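Local coordinates for transmembrane beta-barrels (Synthetic construct, PDB 6X9Z), which forms a de novo designed eight-stranded antiparallel beta-barrel, intended to span a lipid membrane as natural outer-membrane barrels do, at residues G57-Y60 against L66-Y69; G15-T18 against V22-V25. One frame throughout, in Å; residues are numbered along the deposited sequence.

Contact 1 and contact 2 sit in two separate hairpins of one closed antiparallel barrel, on opposite sides of its centre. Their centres lie 21 Å apart and their nearest atoms about 10 Å apart, so they do not touch. Contact 2 joins strands 8-17 and 22-31 beside their connection, and contact 1 does the same for strands 49-59 and 66-77. Strand 36-45, which lies between the two hairpins in the sheet, links them: Phe37 is backbone hydrogen-bonded to Gly57, and Trp44 to Val24. Contact 2 closes on a regular pair of backbone bonds and contact 1 on a serine hydroxyl bonded to a proline carbonyl, with one weak backbone bond.

Contact 1: residues G57-Y60 against L66-Y69; sequences GVSY and LEPY
Ser59 OG donates a hydrogen bond of 2.7 Å to Pro68 O. The hydroxyl does not come straight at the carbonyl: the C=O...OG angle is 140°, and OG is tilted 32° from the carbonyl plane. With OG anti to its own backbone N (chi1 -176°), the hydroxyl is carried across to strand 66-77. Pro68 O also receives a weak bond from Tyr60 N, at 3.4 Å. One carbonyl thus takes one firm side-chain bond and one loose backbone bond.

Pro68 has no N-H to return to Tyr60 O, and that carbonyl lies instead against carbon. Pro68 CD comes within 3.0 Å of Tyr60 O, and Glu67 CG packs at 3.4 Å from the same oxygen. Tyr69 CA makes a CA-H...O contact with Val58 O, 3.3 Å apart, and Glu67 CA makes another with Tyr60 O.

Ser59 and Tyr69 form an antiparallel non-hydrogen-bonded pair and are buried on the same face, where Tyr69 CB rests 3.5 Å from Ser59 OG. The Tyr69 ring then leads away from strand 49-59, and its OH is hydrogen-bonded to Glu103 on strand 98-106, two strands further round the barrel. Outside the pair, Tyr60 CE2 stands 4.3 Å from Pro68 CG, an oblique and light apolar touch.

The chemistry implies a hairpin end in which proline interrupts the usual backbone exchange. The serine hydroxyl supplies the strong bond, while CH...O contacts and carbon packing complete the junction.

Contact 2: residues G15-T18 against V22-V25; sequences GYNT and VDVV
Gly15 and Asp23 face each other as an antiparallel hydrogen-bonded pair, joined by two backbone bonds. Gly15 N donates to Asp23 O at 2.7 Å, nearly straight, with 169° at the hydrogen. In return Asp23 N donates to Gly15 O, also at 2.7 Å. Gly15 O also has Val22 CA beside it, a CA-H...O contact of 3.3 Å.

Beyond this pair the side chains of Asn17 and Asp23 cross at about a right angle, the amide and carboxylate planes 83° apart. Asn17 ND2 is directed at Asp23 OD1, although the modelled separation is too short to be trusted in detail; the pairing itself is plausible. Asp23 CG lies beside its own backbone N (chi1 -55°), which turns the carboxylate toward the end of strand 8-17 where Asn17 lies. The other carboxylate oxygen, OD2, is hydrogen-bonded to Asn45 on the next strand, and a long, weak ion pair reaches from OD1 to Lys113. Asn17 ND2 has a further weak bond to Thr21 O in the connection between the strands.

Tyr16 and Val22, the neighbouring non-hydrogen-bonded pair, lie on the other face. Their side chains run side by side in the same direction, and Val22 CG2 meets Tyr16 CD1 obliquely at 3.8 Å. Val22 CG1 turns back to within 3.6 Å of Gly15 O.

The two faces differ in chemistry: a tyrosine and a valine on one, buried amide and carboxylate groups on the other, consistent with an apolar outer surface and a polar interior in a membrane barrel. The carboxylate, its negative charge probably eased by Asn45 and distantly by Lys113, is held to strand 36-45 through Asn45 and, if the Asn17 pairing is real, also to strand 8-17.

Contact 1: residues G57-Y60 against L66-Y69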
# COMPACT_ATOMS: atom_id res chain seq x y z
N GLY A 57 3.73 -3.63 7.70
CA GLY A 57 3.02 -4.85 7.98
C GLY A 57 3.85 -6.08 7.72
O GLY A 57 5.08 -6.03 7.71
N VAL A 58 3.16 -7.20 7.51
CA VAL A 58 3.78 -8.49 7.26
C VAL A 58 3.49 -8.89 5.82
O VAL A 58 2.43 -8.58 5.27
CB VAL A 58 3.27 -9.56 8.25
CG1 VAL A 58 4.16 -10.79 8.21
CG2 VAL A 58 3.20 -8.99 9.65
N SER A 59 4.46 -9.57 5.21
CA SER A 59 4.30 -10.02 3.83
C SER A 59 5.21 -11.21 3.58
O SER A 59 6.30 -11.29 4.15
CB SER A 59 4.61 -8.90 2.84
OG SER A 59 4.35 -9.31 1.51
N TYR A 60 4.74 -12.13 2.74
CA TYR A 60 5.53 -13.27 2.30
C TYR A 60 5.09 -13.62 0.89
O TYR A 60 4.10 -13.09 0.37
CB TYR A 60 5.38 -14.48 3.23
CG TYR A 60 4.08 -15.24 3.09
CD1 TYR A 60 4.07 -16.54 2.59
CD2 TYR A 60 2.87 -14.67 3.46
CE1 TYR A 60 2.88 -17.25 2.46
CE2 TYR A 60 1.68 -15.37 3.34
CZ TYR A 60 1.69 -16.66 2.84
OH TYR A 60 0.50 -17.35 2.72
N LEU A 66 2.73 -14.60 -6.68
CA LEU A 66 1.82 -14.03 -5.70
C LEU A 66 2.57 -13.69 -4.42
O LEU A 66 3.33 -14.51 -3.91
CB LEU A 66 0.66 -14.99 -5.41
CG LEU A 66 -0.30 -14.63 -4.28
CD1 LEU A 66 -1.00 -13.31 -4.55
CD2 LEU A 66 -1.32 -15.74 -4.10
N GLU A 67 2.34 -12.47 -3.92
CA GLU A 67 2.97 -11.99 -2.69
C GLU A 67 1.91 -11.29 -1.84
O GLU A 67 1.68 -10.08 -1.97
CB GLU A 67 4.14 -11.05 -2.99
CG GLU A 67 4.78 -10.48 -1.73
CD GLU A 67 6.02 -9.66 -2.00
OE1 GLU A 67 6.34 -9.41 -3.18
OE2 GLU A 67 6.68 -9.25 -1.02
N PRO A 68 1.24 -12.03 -0.96
CA PRO A 68 0.23 -11.42 -0.10
C PRO A 68 0.87 -10.54 0.96
O PRO A 68 2.04 -10.70 1.32
CB PRO A 68 -0.48 -12.62 0.54
CG PRO A 68 -0.04 -13.83 -0.27
CD PRO A 68 1.31 -13.49 -0.78
N TYR A 69 0.08 -9.60 1.47
CA TYR A 69 0.55 -8.74 2.55
C TYR A 69 -0.64 -8.21 3.33
O TYR A 69 -1.75 -8.07 2.80
CB TYR A 69 1.40 -7.57 2.02
CG TYR A 69 0.63 -6.56 1.19
CD1 TYR A 69 0.09 -5.42 1.77
CD2 TYR A 69 0.46 -6.74 -0.18
CE1 TYR A 69 -0.61 -4.50 1.02
CE2 TYR A 69 -0.24 -5.82 -0.94
CZ TYR A 69 -0.78 -4.70 -0.33
OH TYR A 69 -1.48 -3.79 -1.08

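Contact 2: residues G15-T18 against V22-V25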
# COMPACT_ATOMS: atom_id res chain seq x y z
N GLY A 15 -7.50 4.32 -5.27
CA GLY A 15 -8.36 3.69 -4.28
C GLY A 15 -9.76 4.29 -4.33
O GLY A 15 -9.92 5.51 -4.40
N TYR A 16 -10.76 3.42 -4.29
CA TYR A 16 -12.16 3.82 -4.34
C TYR A 16 -12.79 3.50 -2.99
O TYR A 16 -12.96 2.33 -2.63
CB TYR A 16 -12.90 3.09 -5.47
CG TYR A 16 -12.27 3.26 -6.83
CD1 TYR A 16 -12.74 4.23 -7.71
CD2 TYR A 16 -11.21 2.46 -7.24
CE1 TYR A 16 -12.17 4.39 -8.96
CE2 TYR A 16 -10.64 2.61 -8.48
CZ TYR A 16 -11.12 3.58 -9.34
OH TYR A 16 -10.56 3.74 -10.58
N ASN A 17 -13.12 4.55 -2.24
CA ASN A 17 -13.62 4.43 -0.88
C ASN A 17 -15.14 4.28 -0.87
O ASN A 17 -15.84 4.68 -1.81
CB ASN A 17 -13.22 5.64 -0.04
CG ASN A 17 -11.73 5.89 -0.04
OD1 ASN A 17 -11.00 5.37 0.80
ND2 ASN A 17 -11.26 6.70 -0.99
N THR A 18 -15.65 3.73 0.24
CA THR A 18 -17.08 3.48 0.37
C THR A 18 -17.90 4.77 0.47
O THR A 18 -19.12 4.72 0.26
CB THR A 18 -17.35 2.60 1.59
OG1 THR A 18 -16.63 3.10 2.72
CG2 THR A 18 -16.93 1.16 1.31
N VAL A 22 -12.36 9.15 -3.96
CA VAL A 22 -11.32 8.43 -4.69
C VAL A 22 -9.97 8.96 -4.23
O VAL A 22 -9.77 10.18 -4.17
CB VAL A 22 -11.48 8.59 -6.22
CG1 VAL A 22 -10.28 8.00 -6.95
CG2 VAL A 22 -12.77 7.92 -6.69
N ASP A 23 -9.05 8.06 -3.90
CA ASP A 23 -7.68 8.41 -3.56
C ASP A 23 -6.74 8.00 -4.69
O ASP A 23 -6.96 6.99 -5.36
CB ASP A 23 -7.21 7.74 -2.26
CG ASP A 23 -8.12 8.03 -1.08
OD1 ASP A 23 -9.02 7.21 -0.83
OD2 ASP A 23 -7.93 9.06 -0.41
N VAL A 24 -5.69 8.78 -4.87
CA VAL A 24 -4.52 8.37 -5.63
C VAL A 24 -3.33 8.45 -4.68
O VAL A 24 -3.08 9.51 -4.09
CB VAL A 24 -4.31 9.23 -6.89
CG1 VAL A 24 -5.34 8.88 -7.95
CG2 VAL A 24 -4.40 10.71 -6.55
N VAL A 25 -2.63 7.33 -4.51
CA VAL A 25 -1.56 7.23 -3.53
C VAL A 25 -0.29 6.80 -4.25
O VAL A 25 -0.29 5.80 -4.98
CB VAL A 25 -1.91 6.26 -2.39
CG1 VAL A 25 -0.76 6.15 -1.41
CG2 VAL A 25 -3.18 6.70 -1.68